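Local coordinates for protein glycoside hydrolase family 31 (Trueperella pyogenes, PDB 5I0F) that breaks down cycloalternan by way of a covalent glycosyl-enzyme intermediate formed in the barrel-borne active site of a family 31 glycoside hydrolase, at residues W304-M314 and A366-L377. Residues are numbered along the deposited sequence; the frame is centred on the assembly and turned at random.
Sequences WNTQSLVMEQM and AWPDPAGMIREL
Gln307 reaches across to the loop 366-369 with both its backbone and its side chain, a compact case of one helix N-terminus being tied to the lead-in of another. Its backbone N donates to Ala366 O over 2.9 Å in an almost straight bond (176°). The side chain, with CG anti to the backbone N (chi1 -167°) and extended beyond it, carries the amide to the start of helix 370-379. There OE1 accepts a hydrogen bond from Asp369 N at 3.0 Å, in the carbonyl plane and on a lone pair, while NE2 makes only a weak bond to Asp369 O. Each helix also has its own N-cap: Thr306 OG1 accepts from Leu309 N, and Asp369 OD1 is met by Gly372 N from above the carboxylate plane.

Water mediates two further links. One molecule joins Asn305 O to Trp367 NE1, lying in plane at the indole edge; another runs from Ser308 N to Ala366 O, which thereby takes two donors.

The flat surface of the Trp367 indole lies against the turn into helix 307-320, with Gln307 N 3.3 Å above the ring plane and Thr306 C over the same face. Val310 CG2 meets the ring edge at CH2, 3.8 Å away.

In the TIM barrel of this family, these are the helices that follow strands 297-300 and 326-329, neighbours on the barrel's outside; over segments 307-314 and 370-377 their axes run nearly parallel (11°), 11.3 Å apart at closest approach.

Apolar side chains fill the groove between them. Met311, bent at chi2 and chi3, brings SD to Met373 CG (3.9 Å) and Leu377 CD2 (3.8 Å). The same Leu377 methyl touches Met314 CG at 3.7 Å, and beneath this layer Met314 and Leu377 both rest on Val327 of the barrel wall.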
loop_
_atom_site.group_PDB
_atom_site.type_symbol
_atom_site.label_atom_id
_atom_site.label_comp_id
_atom_site.label_asym_id
_atom_site.label_seq_id
_atom_site.Cartn_x
_atom_site.Cartn_y
_atom_site.Cartn_z
ATOM N N TRP A 304 11.456 -14.692 -14.130
ATOM C CA TRP A 304 12.305 -15.817 -13.723
ATOM C C TRP A 304 11.362 -16.903 -13.215
ATOM O O TRP A 304 11.113 -17.002 -12.013
ATOM C CB TRP A 304 13.270 -15.408 -12.633
ATOM C CG TRP A 304 14.162 -14.279 -13.020
ATOM C CD1 TRP A 304 14.452 -13.834 -14.283
ATOM C CD2 TRP A 304 14.928 -13.495 -12.132
ATOM N NE1 TRP A 304 15.323 -12.781 -14.224
ATOM C CE2 TRP A 304 15.624 -12.539 -12.910
ATOM C CE3 TRP A 304 15.087 -13.484 -10.743
ATOM C CZ2 TRP A 304 16.487 -11.606 -12.346
ATOM C CZ3 TRP A 304 15.958 -12.531 -10.181
ATOM C CH2 TRP A 304 16.630 -11.612 -10.985
ATOM N N ASN A 305 10.830 -17.688 -14.144
ATOM C CA ASN A 305 9.746 -18.619 -13.832
ATOM C C ASN A 305 10.130 -20.092 -13.976
ATOM O O ASN A 305 9.259 -20.958 -14.080
ATOM C CB ASN A 305 8.477 -18.279 -14.597
ATOM C CG ASN A 305 8.543 -18.634 -16.070
ATOM O OD1 ASN A 305 9.615 -18.651 -16.686
ATOM N ND2 ASN A 305 7.382 -18.909 -16.648
ATOM N N THR A 306 11.428 -20.360 -13.967
ATOM C CA THR A 306 11.948 -21.718 -13.974
ATOM C C THR A 306 13.180 -21.714 -13.119
ATOM O O THR A 306 13.809 -20.656 -12.904
ATOM C CB THR A 306 12.344 -22.251 -15.390
ATOM O OG1 THR A 306 13.471 -21.533 -15.899
ATOM C CG2 THR A 306 11.213 -22.151 -16.372
ATOM N N GLN A 307 13.545 -22.902 -12.660
ATOM C CA GLN A 307 14.754 -23.077 -11.858
ATOM C C GLN A 307 15.981 -22.669 -12.661
ATOM O O GLN A 307 16.918 -22.029 -12.136
ATOM C CB GLN A 307 14.838 -24.538 -11.385
ATOM C CG GLN A 307 15.866 -24.804 -10.293
ATOM C CD GLN A 307 15.709 -26.187 -9.668
ATOM O OE1 GLN A 307 14.582 -26.730 -9.570
ATOM N NE2 GLN A 307 16.828 -26.757 -9.214
ATOM N N SER A 308 15.971 -23.024 -13.946
ATOM C CA SER A 308 17.024 -22.614 -14.860
ATOM C C SER A 308 17.172 -21.097 -14.956
ATOM O O SER A 308 18.292 -20.576 -14.911
ATOM C CB SER A 308 16.764 -23.189 -16.260
ATOM O OG SER A 308 17.842 -22.895 -17.108
ATOM N N LEU A 309 16.056 -20.383 -15.095
ATOM C CA LEU A 309 16.131 -18.915 -15.200
ATOM C C LEU A 309 16.640 -18.248 -13.916
ATOM O O LEU A 309 17.402 -17.287 -13.985
ATOM C CB LEU A 309 14.798 -18.324 -15.630
ATOM C CG LEU A 309 14.438 -18.621 -17.082
ATOM C CD1 LEU A 309 12.939 -18.439 -17.310
ATOM C CD2 LEU A 309 15.257 -17.758 -18.041
ATOM N N VAL A 310 16.241 -18.765 -12.754
ATOM C CA VAL A 310 16.698 -18.213 -11.476
ATOM C C VAL A 310 18.208 -18.423 -11.343
ATOM O O VAL A 310 18.970 -17.469 -11.072
ATOM C CB VAL A 310 15.959 -18.818 -10.263
ATOM C CG1 VAL A 310 16.615 -18.380 -8.963
ATOM C CG2 VAL A 310 14.484 -18.426 -10.274
ATOM N N MET A 311 18.635 -19.653 -11.564
ATOM C CA MET A 311 20.027 -19.999 -11.362
ATOM C C MET A 311 20.947 -19.298 -12.357
ATOM O O MET A 311 22.058 -18.946 -11.988
ATOM C CB MET A 311 20.207 -21.512 -11.404
ATOM C CG MET A 311 19.530 -22.219 -10.249
ATOM S SD MET A 311 20.079 -21.688 -8.609
ATOM C CE MET A 311 21.723 -22.380 -8.553
ATOM N N GLU A 312 20.482 -19.082 -13.591
ATOM C CA GLU A 312 21.248 -18.315 -14.587
ATOM C C GLU A 312 21.605 -16.906 -14.059
ATOM O O GLU A 312 22.746 -16.430 -14.217
ATOM C CB GLU A 312 20.480 -18.212 -15.925
ATOM C CG GLU A 312 21.069 -17.214 -16.935
ATOM C CD GLU A 312 20.268 -17.063 -18.227
ATOM O OE1 GLU A 312 19.056 -17.389 -18.259
ATOM O OE2 GLU A 312 20.860 -16.581 -19.235
ATOM N N GLN A 313 20.630 -16.247 -13.446
ATOM C CA GLN A 313 20.842 -14.926 -12.899
ATOM C C GLN A 313 21.726 -14.920 -11.653
ATOM O O GLN A 313 22.579 -14.043 -11.526
ATOM C CB GLN A 313 19.507 -14.241 -12.635
ATOM C CG GLN A 313 18.689 -14.030 -13.923
ATOM C CD GLN A 313 19.424 -13.281 -15.009
ATOM O OE1 GLN A 313 20.260 -12.395 -14.757
ATOM N NE2 GLN A 313 19.142 -13.657 -16.245
ATOM N N MET A 314 21.571 -15.932 -10.790
ATOM C CA MET A 314 22.445 -16.060 -9.618
ATOM C C MET A 314 23.890 -16.342 -10.060
ATOM O O MET A 314 24.828 -15.753 -9.524
ATOM C CB MET A 314 21.941 -17.130 -8.654
ATOM C CG MET A 314 20.533 -16.887 -8.104
ATOM S SD MET A 314 20.379 -15.342 -7.199
ATOM C CE MET A 314 19.797 -14.246 -8.480
ATOM N N ALA A 366 9.552 -27.316 -14.901
ATOM C CA ALA A 366 10.084 -25.988 -14.662
ATOM C C ALA A 366 10.969 -25.945 -13.416
ATOM O O ALA A 366 11.929 -25.162 -13.382
ATOM C CB ALA A 366 8.953 -24.983 -14.540
ATOM N N TRP A 367 10.648 -26.779 -12.416
ATOM C CA TRP A 367 11.397 -26.855 -11.150
ATOM C C TRP A 367 11.751 -28.330 -10.828
ATOM O O TRP A 367 11.043 -28.981 -10.074
ATOM C CB TRP A 367 10.588 -26.214 -9.993
ATOM C CG TRP A 367 10.107 -24.825 -10.343
ATOM C CD1 TRP A 367 8.932 -24.509 -10.921
ATOM C CD2 TRP A 367 10.817 -23.602 -10.167
ATOM N NE1 TRP A 367 8.855 -23.162 -11.129
ATOM C CE2 TRP A 367 9.997 -22.574 -10.659
ATOM C CE3 TRP A 367 12.066 -23.265 -9.624
ATOM C CZ2 TRP A 367 10.390 -21.238 -10.668
ATOM C CZ3 TRP A 367 12.441 -21.931 -9.597
ATOM C CH2 TRP A 367 11.615 -20.934 -10.130
ATOM N N PRO A 368 12.860 -28.850 -11.402
ATOM C CA PRO A 368 13.203 -30.256 -11.193
ATOM C C PRO A 368 13.657 -30.602 -9.783
ATOM O O PRO A 368 13.574 -31.758 -9.408
ATOM C CB PRO A 368 14.320 -30.521 -12.231
ATOM C CG PRO A 368 14.859 -29.186 -12.542
ATOM C CD PRO A 368 13.725 -28.228 -12.425
ATOM N N ASP A 369 14.115 -29.628 -9.004
ATOM C CA ASP A 369 14.535 -29.902 -7.616
ATOM C C ASP A 369 14.551 -28.584 -6.827
ATOM O O ASP A 369 15.609 -28.005 -6.582
ATOM C CB ASP A 369 15.917 -30.591 -7.663
ATOM C CG ASP A 369 16.372 -31.152 -6.320
ATOM O OD1 ASP A 369 15.740 -30.918 -5.272
ATOM O OD2 ASP A 369 17.432 -31.810 -6.319
ATOM N N PRO A 370 13.357 -28.076 -6.443
ATOM C CA PRO A 370 13.351 -26.796 -5.742
ATOM C C PRO A 370 14.115 -26.857 -4.417
ATOM O O PRO A 370 14.810 -25.902 -4.071
ATOM C CB PRO A 370 11.847 -26.486 -5.547
ATOM C CG PRO A 370 11.139 -27.769 -5.793
ATOM C CD PRO A 370 12.001 -28.570 -6.721
ATOM N N ALA A 371 14.034 -27.983 -3.711
ATOM C CA ALA A 371 14.796 -28.134 -2.472
ATOM C C ALA A 371 16.300 -28.016 -2.756
ATOM O O ALA A 371 17.007 -27.404 -1.980
ATOM C CB ALA A 371 14.482 -29.457 -1.774
ATOM N N GLY A 372 16.760 -28.588 -3.875
ATOM C CA GLY A 372 18.156 -28.480 -4.330
ATOM C C GLY A 372 18.602 -27.067 -4.702
ATOM O O GLY A 372 19.696 -26.642 -4.349
ATOM N N MET A 373 17.751 -26.335 -5.409
ATOM C CA MET A 373 17.965 -24.896 -5.622
ATOM C C MET A 373 18.182 -24.132 -4.306
ATOM O O MET A 373 19.184 -23.440 -4.140
ATOM C CB MET A 373 16.795 -24.298 -6.405
ATOM C CG MET A 373 16.892 -22.795 -6.560
ATOM S SD MET A 373 15.444 -22.169 -7.390
ATOM C CE MET A 373 14.132 -22.377 -6.187
ATOM N N ILE A 374 17.275 -24.319 -3.356
ATOM C CA ILE A 374 17.341 -23.578 -2.097
ATOM C C ILE A 374 18.605 -23.949 -1.300
ATOM O O ILE A 374 19.299 -23.072 -0.799
ATOM C CB ILE A 374 16.040 -23.738 -1.267
ATOM C CG1 ILE A 374 14.844 -23.151 -2.054
ATOM C CG2 ILE A 374 16.165 -23.021 0.079
ATOM C CD1 ILE A 374 13.493 -23.747 -1.743
ATOM N N ARG A 375 18.911 -25.241 -1.211
ATOM C CA ARG A 375 20.111 -25.685 -0.523
ATOM C C ARG A 375 21.369 -25.043 -1.145
ATOM O O ARG A 375 22.244 -24.542 -0.440
ATOM C CB ARG A 375 20.203 -27.223 -0.559
ATOM C CG ARG A 375 21.433 -27.825 0.099
ATOM C CD ARG A 375 21.607 -29.318 -0.213
ATOM N NE ARG A 375 21.933 -29.517 -1.634
ATOM C CZ ARG A 375 21.170 -30.134 -2.545
ATOM N NH1 ARG A 375 20.004 -30.708 -2.227
ATOM N NH2 ARG A 375 21.596 -30.195 -3.805
ATOM N N GLU A 376 21.457 -25.082 -2.467
ATOM C CA GLU A 376 22.623 -24.557 -3.151
ATOM C C GLU A 376 22.713 -23.047 -3.044
ATOM O O GLU A 376 23.811 -22.515 -2.877
ATOM C CB GLU A 376 22.673 -25.015 -4.622
ATOM C CG GLU A 376 22.863 -26.527 -4.804
ATOM C CD GLU A 376 24.084 -27.115 -4.087
ATOM O OE1 GLU A 376 25.178 -26.510 -4.176
ATOM O OE2 GLU A 376 23.946 -28.191 -3.450
ATOM N N LEU A 377 21.580 -22.355 -3.136
ATOM C CA LEU A 377 21.589 -20.910 -2.915
ATOM C C LEU A 377 22.006 -20.581 -1.471
ATOM O O LEU A 377 22.883 -19.717 -1.275
ATOM C CB LEU A 377 20.268 -20.284 -3.348
ATOM C CG LEU A 377 20.081 -20.286 -4.876
ATOM C CD1 LEU A 377 18.748 -19.674 -5.220
ATOM C CD2 LEU A 377 21.164 -19.567 -5.653
HETATM O O HOH W 1 6.970 -21.406 -12.622
HETATM O O HOH W 2 14.238 -25.229 -14.934
#